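Local coordinates for protein alpha-L-rhamnosidase (Aspergillus terreus, PDB 6GSZ) that probably hydrolyses terminal non-reducing alpha-L-rhamnose residues from alpha-L-rhamnosides, as a calcium-binding glycoside hydrolase, at residues 350-355 / 401-406; 340-345 / 415-420; 688-693 / 716-721. All coordinates share one frame; numbering follows the deposited sequence.

Contact 1 (350-355 / 401-406); sequences QTIRFV and VQVDGW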
loop_
_atom_site.group_PDB
_atom_site.type_symbol
_atom_site.label_atom_id
_atom_site.label_comp_id
_atom_site.label_asym_id
_atom_site.label_seq_id
_atom_site.Cartn_x
_atom_site.Cartn_y
_atom_site.Cartn_z
ATOM N N GLN A 350 -4.923 -38.855 2.973
ATOM C CA GLN A 350 -3.864 -38.477 2.038
ATOM C C GLN A 350 -3.608 -36.968 2.111
ATOM O O GLN A 350 -4.548 -36.156 2.048
ATOM C CB GLN A 350 -4.240 -38.878 0.615
ATOM C CG GLN A 350 -3.151 -38.541 -0.394
ATOM C CD GLN A 350 -3.291 -39.359 -1.637
ATOM O OE1 GLN A 350 -3.674 -40.526 -1.560
ATOM N NE2 GLN A 350 -2.952 -38.779 -2.782
ATOM N N THR A 351 -2.329 -36.599 2.216
ATOM C CA THR A 351 -1.925 -35.219 2.335
ATOM C C THR A 351 -1.317 -34.712 1.020
ATOM O O THR A 351 -0.387 -35.313 0.459
ATOM C CB THR A 351 -0.926 -35.048 3.492
ATOM O OG1 THR A 351 -1.500 -35.591 4.680
ATOM C CG2 THR A 351 -0.508 -33.603 3.726
ATOM N N ILE A 352 -1.820 -33.554 0.575
ATOM C CA ILE A 352 -1.252 -32.799 -0.517
ATOM C C ILE A 352 -0.366 -31.684 0.053
ATOM O O ILE A 352 -0.789 -30.975 0.964
ATOM C CB ILE A 352 -2.362 -32.171 -1.383
ATOM C CG1 ILE A 352 -3.564 -33.091 -1.593
ATOM C CG2 ILE A 352 -1.780 -31.666 -2.689
ATOM C CD1 ILE A 352 -4.690 -32.465 -2.402
ATOM N N ARG A 353 0.819 -31.512 -0.544
ATOM C CA ARG A 353 1.747 -30.464 -0.154
ATOM C C ARG A 353 1.930 -29.491 -1.323
ATOM O O ARG A 353 2.049 -29.929 -2.495
ATOM C CB ARG A 353 3.101 -31.059 0.239
ATOM C CG ARG A 353 4.086 -30.045 0.801
ATOM C CD ARG A 353 5.444 -30.619 1.139
ATOM N NE ARG A 353 6.142 -31.032 -0.065
ATOM C CZ ARG A 353 7.284 -31.702 -0.079
ATOM N NH1 ARG A 353 7.889 -32.006 1.060
ATOM N NH2 ARG A 353 7.834 -32.034 -1.238
ATOM N N PHE A 354 1.946 -28.191 -0.968
ATOM C CA PHE A 354 2.101 -27.095 -1.931
ATOM C C PHE A 354 3.274 -26.225 -1.508
ATOM O O PHE A 354 3.214 -25.618 -0.441
ATOM C CB PHE A 354 0.826 -26.258 -1.972
ATOM C CG PHE A 354 -0.443 -27.007 -2.282
ATOM C CD1 PHE A 354 -0.839 -27.235 -3.574
ATOM C CD2 PHE A 354 -1.233 -27.535 -1.267
ATOM C CE1 PHE A 354 -2.006 -27.922 -3.857
ATOM C CE2 PHE A 354 -2.416 -28.187 -1.554
ATOM C CZ PHE A 354 -2.788 -28.407 -2.843
ATOM N N VAL A 355 4.356 -26.244 -2.306
ATOM C CA VAL A 355 5.545 -25.464 -2.002
ATOM C C VAL A 355 5.613 -24.299 -2.998
ATOM O O VAL A 355 5.747 -24.541 -4.215
ATOM C CB VAL A 355 6.824 -26.331 -2.060
ATOM C CG1 VAL A 355 8.080 -25.518 -1.823
ATOM C CG2 VAL A 355 6.773 -27.483 -1.055
ATOM N N VAL A 401 4.378 -23.446 -8.057
ATOM C CA VAL A 401 4.034 -24.284 -6.912
ATOM C C VAL A 401 4.406 -25.726 -7.248
ATOM O O VAL A 401 3.875 -26.288 -8.198
ATOM C CB VAL A 401 2.547 -24.189 -6.553
ATOM C CG1 VAL A 401 2.314 -24.932 -5.245
ATOM C CG2 VAL A 401 2.100 -22.753 -6.464
ATOM N N GLN A 402 5.278 -26.316 -6.430
ATOM C CA GLN A 402 5.508 -27.765 -6.502
ATOM C C GLN A 402 4.408 -28.452 -5.694
ATOM O O GLN A 402 4.174 -28.085 -4.532
ATOM C CB GLN A 402 6.871 -28.162 -5.959
ATOM C CG GLN A 402 7.122 -29.659 -6.126
ATOM C CD GLN A 402 8.475 -30.101 -5.628
ATOM O OE1 GLN A 402 9.513 -29.499 -5.943
ATOM N NE2 GLN A 402 8.465 -31.175 -4.847
ATOM N N VAL A 403 3.767 -29.447 -6.315
ATOM C CA VAL A 403 2.627 -30.121 -5.709
ATOM C C VAL A 403 2.966 -31.592 -5.537
ATOM O O VAL A 403 3.303 -32.233 -6.546
ATOM C CB VAL A 403 1.366 -29.975 -6.574
ATOM C CG1 VAL A 403 0.195 -30.664 -5.918
ATOM C CG2 VAL A 403 1.042 -28.516 -6.862
ATOM N N ASP A 404 2.920 -32.076 -4.285
ATOM C CA ASP A 404 3.160 -33.501 -3.991
ATOM C C ASP A 404 1.912 -34.083 -3.350
ATOM O O ASP A 404 1.277 -33.448 -2.504
ATOM C CB ASP A 404 4.396 -33.682 -3.100
ATOM C CG ASP A 404 5.698 -33.464 -3.855
ATOM O OD1 ASP A 404 6.146 -34.410 -4.568
ATOM O OD2 ASP A 404 6.214 -32.356 -3.795
ATOM N N GLY A 405 1.602 -35.332 -3.705
ATOM C CA GLY A 405 0.478 -36.025 -3.090
ATOM C C GLY A 405 -0.870 -35.704 -3.705
ATOM O O GLY A 405 -1.902 -36.071 -3.145
ATOM N N TRP A 406 -0.902 -34.964 -4.824
ATOM C CA TRP A 406 -2.175 -34.663 -5.480
ATOM C C TRP A 406 -2.853 -35.961 -5.897
ATOM O O TRP A 406 -2.206 -36.833 -6.471
ATOM C CB TRP A 406 -1.981 -33.709 -6.670
ATOM C CG TRP A 406 -3.279 -33.285 -7.281
ATOM C CD1 TRP A 406 -4.003 -33.955 -8.220
ATOM C CD2 TRP A 406 -4.045 -32.111 -6.930
ATOM N NE1 TRP A 406 -5.152 -33.274 -8.508
ATOM C CE2 TRP A 406 -5.206 -32.133 -7.728
ATOM C CE3 TRP A 406 -3.850 -31.047 -6.043
ATOM C CZ2 TRP A 406 -6.163 -31.130 -7.668
ATOM C CZ3 TRP A 406 -4.805 -30.060 -5.971
ATOM C CH2 TRP A 406 -5.953 -30.108 -6.764
HETATM O O HOH W 1 5.277 -30.198 -2.718
#

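Contact 2 (340-345 / 415-420); sequences LRIRVK and NSVTAI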
loop_
_atom_site.group_PDB
_atom_site.type_symbol
_atom_site.label_atom_id
_atom_site.label_comp_id
_atom_site.label_asym_id
_atom_site.label_seq_id
_atom_site.Cartn_x
_atom_site.Cartn_y
_atom_site.Cartn_z
ATOM N N LEU A 340 -3.514 -20.322 -2.852
ATOM C CA LEU A 340 -4.298 -21.165 -3.766
ATOM C C LEU A 340 -5.715 -21.419 -3.245
ATOM O O LEU A 340 -5.959 -21.383 -2.059
ATOM C CB LEU A 340 -3.623 -22.533 -3.915
ATOM C CG LEU A 340 -2.221 -22.505 -4.500
ATOM C CD1 LEU A 340 -1.647 -23.909 -4.526
ATOM C CD2 LEU A 340 -2.229 -21.865 -5.896
ATOM N N ARG A 341 -6.612 -21.671 -4.183
ATOM C CA ARG A 341 -7.923 -22.275 -3.924
ATOM C C ARG A 341 -7.962 -23.594 -4.686
ATOM O O ARG A 341 -7.648 -23.633 -5.882
ATOM C CB ARG A 341 -9.071 -21.380 -4.422
ATOM C CG ARG A 341 -10.461 -21.996 -4.206
ATOM C CD ARG A 341 -11.599 -21.204 -4.807
ATOM N NE ARG A 341 -11.637 -21.350 -6.253
ATOM C CZ ARG A 341 -12.276 -20.529 -7.104
ATOM N NH1 ARG A 341 -12.266 -20.780 -8.406
ATOM N NH2 ARG A 341 -12.918 -19.463 -6.646
ATOM N N ILE A 342 -8.301 -24.676 -3.979
ATOM C CA ILE A 342 -8.320 -26.010 -4.579
ATOM C C ILE A 342 -9.744 -26.551 -4.480
ATOM O O ILE A 342 -10.492 -26.169 -3.568
ATOM C CB ILE A 342 -7.299 -26.970 -3.922
ATOM C CG1 ILE A 342 -7.647 -27.331 -2.472
ATOM C CG2 ILE A 342 -5.895 -26.410 -4.092
ATOM C CD1 ILE A 342 -6.652 -28.242 -1.782
ATOM N N ARG A 343 -10.092 -27.389 -5.469
ATOM C CA ARG A 343 -11.315 -28.132 -5.482
ATOM C C ARG A 343 -10.950 -29.560 -5.871
ATOM O O ARG A 343 -10.533 -29.797 -7.007
ATOM C CB ARG A 343 -12.298 -27.499 -6.470
ATOM C CG ARG A 343 -12.764 -26.113 -6.047
ATOM C CD ARG A 343 -13.424 -25.251 -7.100
ATOM N NE ARG A 343 -13.975 -24.014 -6.541
ATOM C CZ ARG A 343 -14.712 -23.148 -7.236
ATOM N NH1 ARG A 343 -14.817 -23.286 -8.548
ATOM N NH2 ARG A 343 -15.355 -22.167 -6.624
ATOM N N VAL A 344 -11.049 -30.484 -4.913
ATOM C CA VAL A 344 -10.362 -31.738 -5.074
ATOM C C VAL A 344 -11.081 -32.821 -4.269
ATOM O O VAL A 344 -11.582 -32.563 -3.192
ATOM C CB VAL A 344 -8.895 -31.595 -4.624
ATOM C CG1 VAL A 344 -8.785 -31.178 -3.155
ATOM C CG2 VAL A 344 -8.087 -32.856 -4.900
ATOM N N LYS A 345 -11.062 -34.048 -4.806
ATOM C CA LYS A 345 -11.519 -35.247 -4.108
ATOM C C LYS A 345 -10.356 -36.241 -4.047
ATOM O O LYS A 345 -9.621 -36.431 -5.004
ATOM C CB LYS A 345 -12.719 -35.898 -4.818
ATOM C CG LYS A 345 -13.104 -37.252 -4.237
ATOM C CD LYS A 345 -14.483 -37.721 -4.605
ATOM C CE LYS A 345 -14.912 -38.870 -3.708
ATOM N NZ LYS A 345 -16.033 -39.638 -4.281
ATOM N N ASN A 415 -9.650 -26.287 -13.473
ATOM C CA ASN A 415 -10.913 -26.551 -12.756
ATOM C C ASN A 415 -10.686 -27.012 -11.305
ATOM O O ASN A 415 -11.632 -27.044 -10.516
ATOM C CB ASN A 415 -11.759 -27.600 -13.480
ATOM C CG ASN A 415 -12.251 -27.111 -14.825
ATOM O OD1 ASN A 415 -12.145 -27.820 -15.822
ATOM N ND2 ASN A 415 -12.775 -25.901 -14.872
ATOM N N SER A 416 -9.473 -27.399 -10.945
ATOM C CA SER A 416 -9.215 -27.897 -9.580
ATOM C C SER A 416 -8.244 -27.000 -8.793
ATOM O O SER A 416 -8.139 -27.176 -7.608
ATOM C CB SER A 416 -8.720 -29.303 -9.632
ATOM O OG SER A 416 -7.533 -29.404 -10.398
ATOM N N VAL A 417 -7.549 -26.063 -9.458
ATOM C CA VAL A 417 -6.636 -25.157 -8.749
ATOM C C VAL A 417 -6.646 -23.801 -9.455
ATOM O O VAL A 417 -6.609 -23.720 -10.669
ATOM C CB VAL A 417 -5.203 -25.723 -8.577
ATOM C CG1 VAL A 417 -4.482 -25.910 -9.899
ATOM C CG2 VAL A 417 -4.346 -24.886 -7.624
ATOM N N THR A 418 -6.658 -22.747 -8.628
ATOM C CA THR A 418 -6.506 -21.389 -9.109
ATOM C C THR A 418 -5.755 -20.588 -8.037
ATOM O O THR A 418 -5.689 -20.987 -6.882
ATOM C CB THR A 418 -7.884 -20.819 -9.455
ATOM O OG1 THR A 418 -7.688 -19.785 -10.424
ATOM C CG2 THR A 418 -8.633 -20.316 -8.239
ATOM N N ALA A 419 -5.179 -19.452 -8.438
ATOM C CA ALA A 419 -4.513 -18.557 -7.505
ATOM C C ALA A 419 -5.485 -17.438 -7.136
ATOM O O ALA A 419 -6.240 -16.950 -7.975
ATOM C CB ALA A 419 -3.225 -18.000 -8.037
ATOM N N ILE A 420 -5.383 -17.022 -5.877
ATOM C CA ILE A 420 -6.162 -15.934 -5.345
ATOM C C ILE A 420 -5.179 -14.819 -5.027
ATOM O O ILE A 420 -4.266 -15.000 -4.271
ATOM C CB ILE A 420 -6.928 -16.363 -4.089
ATOM C CG1 ILE A 420 -7.731 -17.657 -4.303
ATOM C CG2 ILE A 420 -7.800 -15.229 -3.556
ATOM C CD1 ILE A 420 -8.798 -17.595 -5.364
#

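Contact 3 (688-693 / 716-721); sequences NDYKVG and YSMLRQ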
loop_
_atom_site.group_PDB
_atom_site.type_symbol
_atom_site.label_atom_id
_atom_site.label_comp_id
_atom_site.label_asym_id
_atom_site.label_seq_id
_atom_site.Cartn_x
_atom_site.Cartn_y
_atom_site.Cartn_z
ATOM N N ASN A 688 28.978 4.367 -19.228
ATOM C CA ASN A 688 28.504 3.116 -18.641
ATOM C C ASN A 688 27.524 2.381 -19.555
ATOM O O ASN A 688 26.809 1.495 -19.093
ATOM C CB ASN A 688 27.819 3.417 -17.303
ATOM C CG ASN A 688 27.786 2.228 -16.364
ATOM O OD1 ASN A 688 28.800 1.549 -16.233
ATOM N ND2 ASN A 688 26.660 2.001 -15.686
ATOM N N ASP A 689 27.467 2.714 -20.845
ATOM C CA ASP A 689 26.549 2.104 -21.822
ATOM C C ASP A 689 25.096 2.212 -21.345
ATOM O O ASP A 689 24.272 1.335 -21.603
ATOM C CB ASP A 689 26.960 0.662 -22.129
ATOM C CG ASP A 689 28.242 0.520 -22.925
ATOM O OD1 ASP A 689 28.526 1.409 -23.758
ATOM O OD2 ASP A 689 28.940 -0.473 -22.691
ATOM N N TYR A 690 24.787 3.330 -20.672
ATOM C CA TYR A 690 23.434 3.690 -20.224
ATOM C C TYR A 690 22.865 2.708 -19.185
ATOM O O TYR A 690 21.669 2.747 -18.904
ATOM C CB TYR A 690 22.459 3.852 -21.394
ATOM C CG TYR A 690 22.836 5.010 -22.292
ATOM C CD1 TYR A 690 22.459 6.312 -21.991
ATOM C CD2 TYR A 690 23.617 4.817 -23.429
ATOM C CE1 TYR A 690 22.803 7.384 -22.802
ATOM C CE2 TYR A 690 23.972 5.887 -24.246
ATOM C CZ TYR A 690 23.551 7.169 -23.937
ATOM O OH TYR A 690 23.846 8.249 -24.734
ATOM N N LYS A 691 23.716 1.896 -18.583
ATOM C CA LYS A 691 23.293 0.993 -17.510
ATOM C C LYS A 691 23.122 1.798 -16.226
ATOM O O LYS A 691 23.859 2.753 -15.928
ATOM C CB LYS A 691 24.318 -0.116 -17.301
ATOM C CG LYS A 691 24.454 -1.037 -18.498
ATOM C CD LYS A 691 25.607 -2.002 -18.416
ATOM C CE LYS A 691 25.572 -2.994 -19.558
ATOM N NZ LYS A 691 26.722 -2.815 -20.472
ATOM N N VAL A 692 22.111 1.418 -15.455
ATOM C CA VAL A 692 21.779 2.113 -14.205
ATOM C C VAL A 692 22.920 1.915 -13.220
ATOM O O VAL A 692 23.491 0.811 -13.122
ATOM C CB VAL A 692 20.469 1.603 -13.581
ATOM C CG1 VAL A 692 19.331 1.599 -14.567
ATOM C CG2 VAL A 692 20.638 0.231 -12.957
ATOM N N GLY A 693 23.223 2.959 -12.456
ATOM C CA GLY A 693 24.312 2.961 -11.526
ATOM C C GLY A 693 23.929 3.362 -10.109
ATOM O O GLY A 693 24.785 3.489 -9.269
ATOM N N TYR A 716 15.795 8.162 -21.490
ATOM C CA TYR A 716 15.146 7.222 -22.403
ATOM C C TYR A 716 16.142 6.118 -22.805
ATOM O O TYR A 716 15.753 4.937 -22.960
ATOM C CB TYR A 716 14.581 7.935 -23.636
ATOM C CG TYR A 716 13.152 8.413 -23.539
ATOM C CD1 TYR A 716 12.075 7.538 -23.410
ATOM C CD2 TYR A 716 12.856 9.753 -23.642
ATOM C CE1 TYR A 716 10.766 7.998 -23.371
ATOM C CE2 TYR A 716 11.546 10.227 -23.630
ATOM C CZ TYR A 716 10.488 9.353 -23.517
ATOM O OH TYR A 716 9.196 9.807 -23.521
ATOM N N SER A 717 17.401 6.502 -23.050
ATOM C CA SER A 717 18.405 5.507 -23.459
ATOM C C SER A 717 18.660 4.521 -22.313
ATOM O O SER A 717 18.818 3.339 -22.573
ATOM C CB SER A 717 19.665 6.158 -23.941
ATOM O OG SER A 717 19.416 6.887 -25.134
ATOM N N MET A 718 18.696 5.019 -21.059
ATOM C CA MET A 718 18.790 4.113 -19.905
ATOM C C MET A 718 17.565 3.197 -19.839
ATOM O O MET A 718 17.696 1.974 -19.618
ATOM C CB MET A 718 18.872 4.901 -18.595
ATOM C CG MET A 718 20.061 5.825 -18.517
ATOM S SD MET A 718 20.302 6.504 -16.861
ATOM C CE MET A 718 20.987 5.077 -16.061
ATOM N N LEU A 719 16.380 3.763 -20.011
ATOM C CA LEU A 719 15.127 3.009 -19.863
ATOM C C LEU A 719 15.003 1.904 -20.909
ATOM O O LEU A 719 14.448 0.845 -20.603
ATOM C CB LEU A 719 13.948 3.978 -19.935
ATOM C CG LEU A 719 12.565 3.374 -19.726
ATOM C CD1 LEU A 719 12.448 2.772 -18.330
ATOM C CD2 LEU A 719 11.484 4.404 -19.948
ATOM N N ARG A 720 15.612 2.093 -22.082
ATOM C CA ARG A 720 15.527 1.111 -23.164
ATOM C C ARG A 720 16.607 0.025 -23.054
ATOM O O ARG A 720 16.527 -0.953 -23.820
ATOM C CB ARG A 720 15.620 1.823 -24.516
ATOM C CG ARG A 720 14.436 2.725 -24.798
ATOM C CD ARG A 720 14.608 3.503 -26.080
ATOM N NE ARG A 720 14.858 2.627 -27.215
ATOM C CZ ARG A 720 15.160 3.058 -28.429
ATOM N NH1 ARG A 720 15.605 4.293 -28.595
ATOM N NH2 ARG A 720 14.986 2.256 -29.465
ATOM N N GLN A 721 17.566 0.166 -22.129
ATOM C CA GLN A 721 18.638 -0.858 -22.006
ATOM C C GLN A 721 18.019 -2.182 -21.544
ATOM O O GLN A 721 17.150 -2.173 -20.693
ATOM C CB GLN A 721 19.688 -0.470 -20.972
ATOM C CG GLN A 721 20.566 0.676 -21.394
ATOM C CD GLN A 721 21.159 0.447 -22.760
ATOM O OE1 GLN A 721 21.851 -0.554 -22.986
ATOM N NE2 GLN A 721 20.900 1.388 -23.667
HETATM O O HOH W 2 19.602 1.262 -17.618
HETATM O O HOH W 3 20.946 9.385 -25.294
#

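Contact 1 (350-355 / 401-406)
Phe-354 and Val-403 form the apolar centre of this antiparallel strand pair, which belongs to the concanavalin-like beta-sandwich domain. They are a non-hydrogen-bonded pair, and the two side chains lie side by side and point the same way, with Phe-354 CD1 4.0 Å from Val-403 CG2. Chi1 (-56°) sets CG of Phe-354 anti to its carbonyl carbon. Phe-354 CB lies 3.8 Å from Val-401 CG1, which also sits at the ring edge. At the far corner of the ring Phe-354 CZ approaches CZ3 of Trp-406 at 4.1 Å, the rim of each ring lying near the plane of the other. Ile-352 lies alongside Val-403, its CG2 reaching Val-403 CG1 and Trp-406 CE3. Leu-340 and Ile-342 of the opposing sheet pack against this same face.

The hydrogen-bonded pairs, Arg-353 with Asp-404 and Val-355 with Gln-402, join the backbones and turn their side chains to the other face. Beyond the strand end, Gln-350 stretches its amide across to Gly-405: NE2 gives a nearly straight bond of 2.9 Å to Gly-405 O, approaching from above the carbonyl plane.

On the polar face, a salt bridge runs from Arg-353 NH2 to Asp-404 OD2 at 3.0 Å. The guanidinium and carboxylate planes are 88° apart, and NH2 meets the oxygen from above the carboxylate plane. A water accepts from Arg-353 NE in the guanidinium plane and lies 2.6 Å from Asp-404 OD2. OD2 thus takes a salt-bridge N-H, this water and an amide N-H, the last from Gln-402 NE2 at 2.8 Å on its syn lone pair.

Contact 2 (340-345 / 415-420)
Leu-340 overlaps Val-417 across the strands, the two side chains crossing obliquely with CD2 of the leucine 4.1 Å from CG2 of the valine. CG2 of Val-417, anti to its own backbone N, also meets Ile-342 CG2, and in this way one methyl serves both neighbours on the opposite strand. Leu-340 CD2 also rests 3.7 Å from Thr-418 O. Leu-330 and Phe-332 of the facing sheet close over this apolar side.

The two strands are the central antiparallel pair of a four-stranded sheet in the concanavalin-like beta-sandwich, flanked by strands 309-315 and 387-389. Across the two segments Arg-341 and Thr-418 are a hydrogen-bonded pair: Arg-341 N donates to Thr-418 O at 2.9 Å, and the return bond from Thr-418 N to Arg-341 O is slightly longer at 3.1 Å. Toward Ser-416 the backbone leaves the regular strand course, yet Arg-343 N still reaches Ser-416 O at 2.9 Å, approaching 35° out of the carbonyl plane. The Ser-416 hydroxyl is engaged by Pro-411 O and Asp-413 N.

On the other face Arg-341 folds at chi3 (74°), which places NE near the Thr-418 methyl. In the Thr-418 conformer described, CG2 lies over one face of the guanidinium, 3.7 Å from Arg-341 NH1, while the hydroxyl bonds to Glu-314. The opposite face is met, in one of the two conformers modelled for Arg-343, by that residue's guanidinium: Arg-343 NH2 lies over the centre of the Arg-341 group, 3.5 Å from Arg-341 CZ. Glu-388, in a salt bridge with Arg-343, probably offsets part of their repulsion. Nearer the backbone, Ile-420 CD1 packs 3.9 Å from Arg-341 CB.

Contact 3 (688-693 / 716-721)
Tyr-690 lays one face of its ring over the Ser-717 side chain in a CH-pi contact: Ser-717 CB stands 3.6 Å from the ring centroid, shifted toward the CD1-CE1 rim. Chi1 (-65°) sets CG of Tyr-690 anti to the carbonyl carbon, beside the backbone N. One water connects Ser-717 OG with Tyr-690 OH.

The Tyr-690 backbone is held on the same side. Its carbonyl oxygen takes a CA-H...O contact from Met-718 CA at 3.3 Å, and a second water donates to both Tyr-690 O and Met-718 O. No direct hydrogen bond joins the two segments.

Gln-721 is bent at chi2 (-51°). Its CG packs 3.7 Å from Tyr-690 CB, and its amide turns back to the helix it follows, where Gln-721 NE2 donates to Ser-717 O at 3.1 Å from above the carbonyl plane. This internal bond fixes the rotation of the amide beside the tyrosine. Met-718 runs on past Tyr-690 CB and bends at chi3 (76°), which puts its CE 3.6 Å from Val-692 CA and near Lys-691 O.

Asn-688 to Lys-691 form a type I' turn, and Asn-688 ND2 bonds to Lys-691 O at 2.9 Å. Asp-689, with positive phi, is the C-prime residue of the Schellman motif ending helix 671-687. The contact thus sets the turn that follows helix 671-687 against the last part of helix 712-719 and the residues just beyond it, in the six-hairpin glycosidase domain. Ile-685 of helix 671-687 touches both Tyr-690 and Met-718, and Gln-656 at the start of helix 656-664 bonds to the loop backbone.

Overall arrangement
Contacts 1 and 2 belong to the two facing sheets of one beta-sandwich, contact 1 nested along the chain inside the loop that contact 2 closes. Their centres are 12 Å apart, and they touch directly: their apolar faces meet, and Trp-406 packs on Val-344 and Ser-416. Contact 2 is the more buried; contact 1 is partly buried. Both combine regular backbone bonding with an apolar inner face and a charged outer one, a cross-strand salt bridge in contact 1 and paired arginines in contact 2. Contact 3, about 42 Å from contact 2 between centres, lies partly buried in the helical glycosidase domain. It joins a loop to a helix through aromatic and methionine packing and bridging waters.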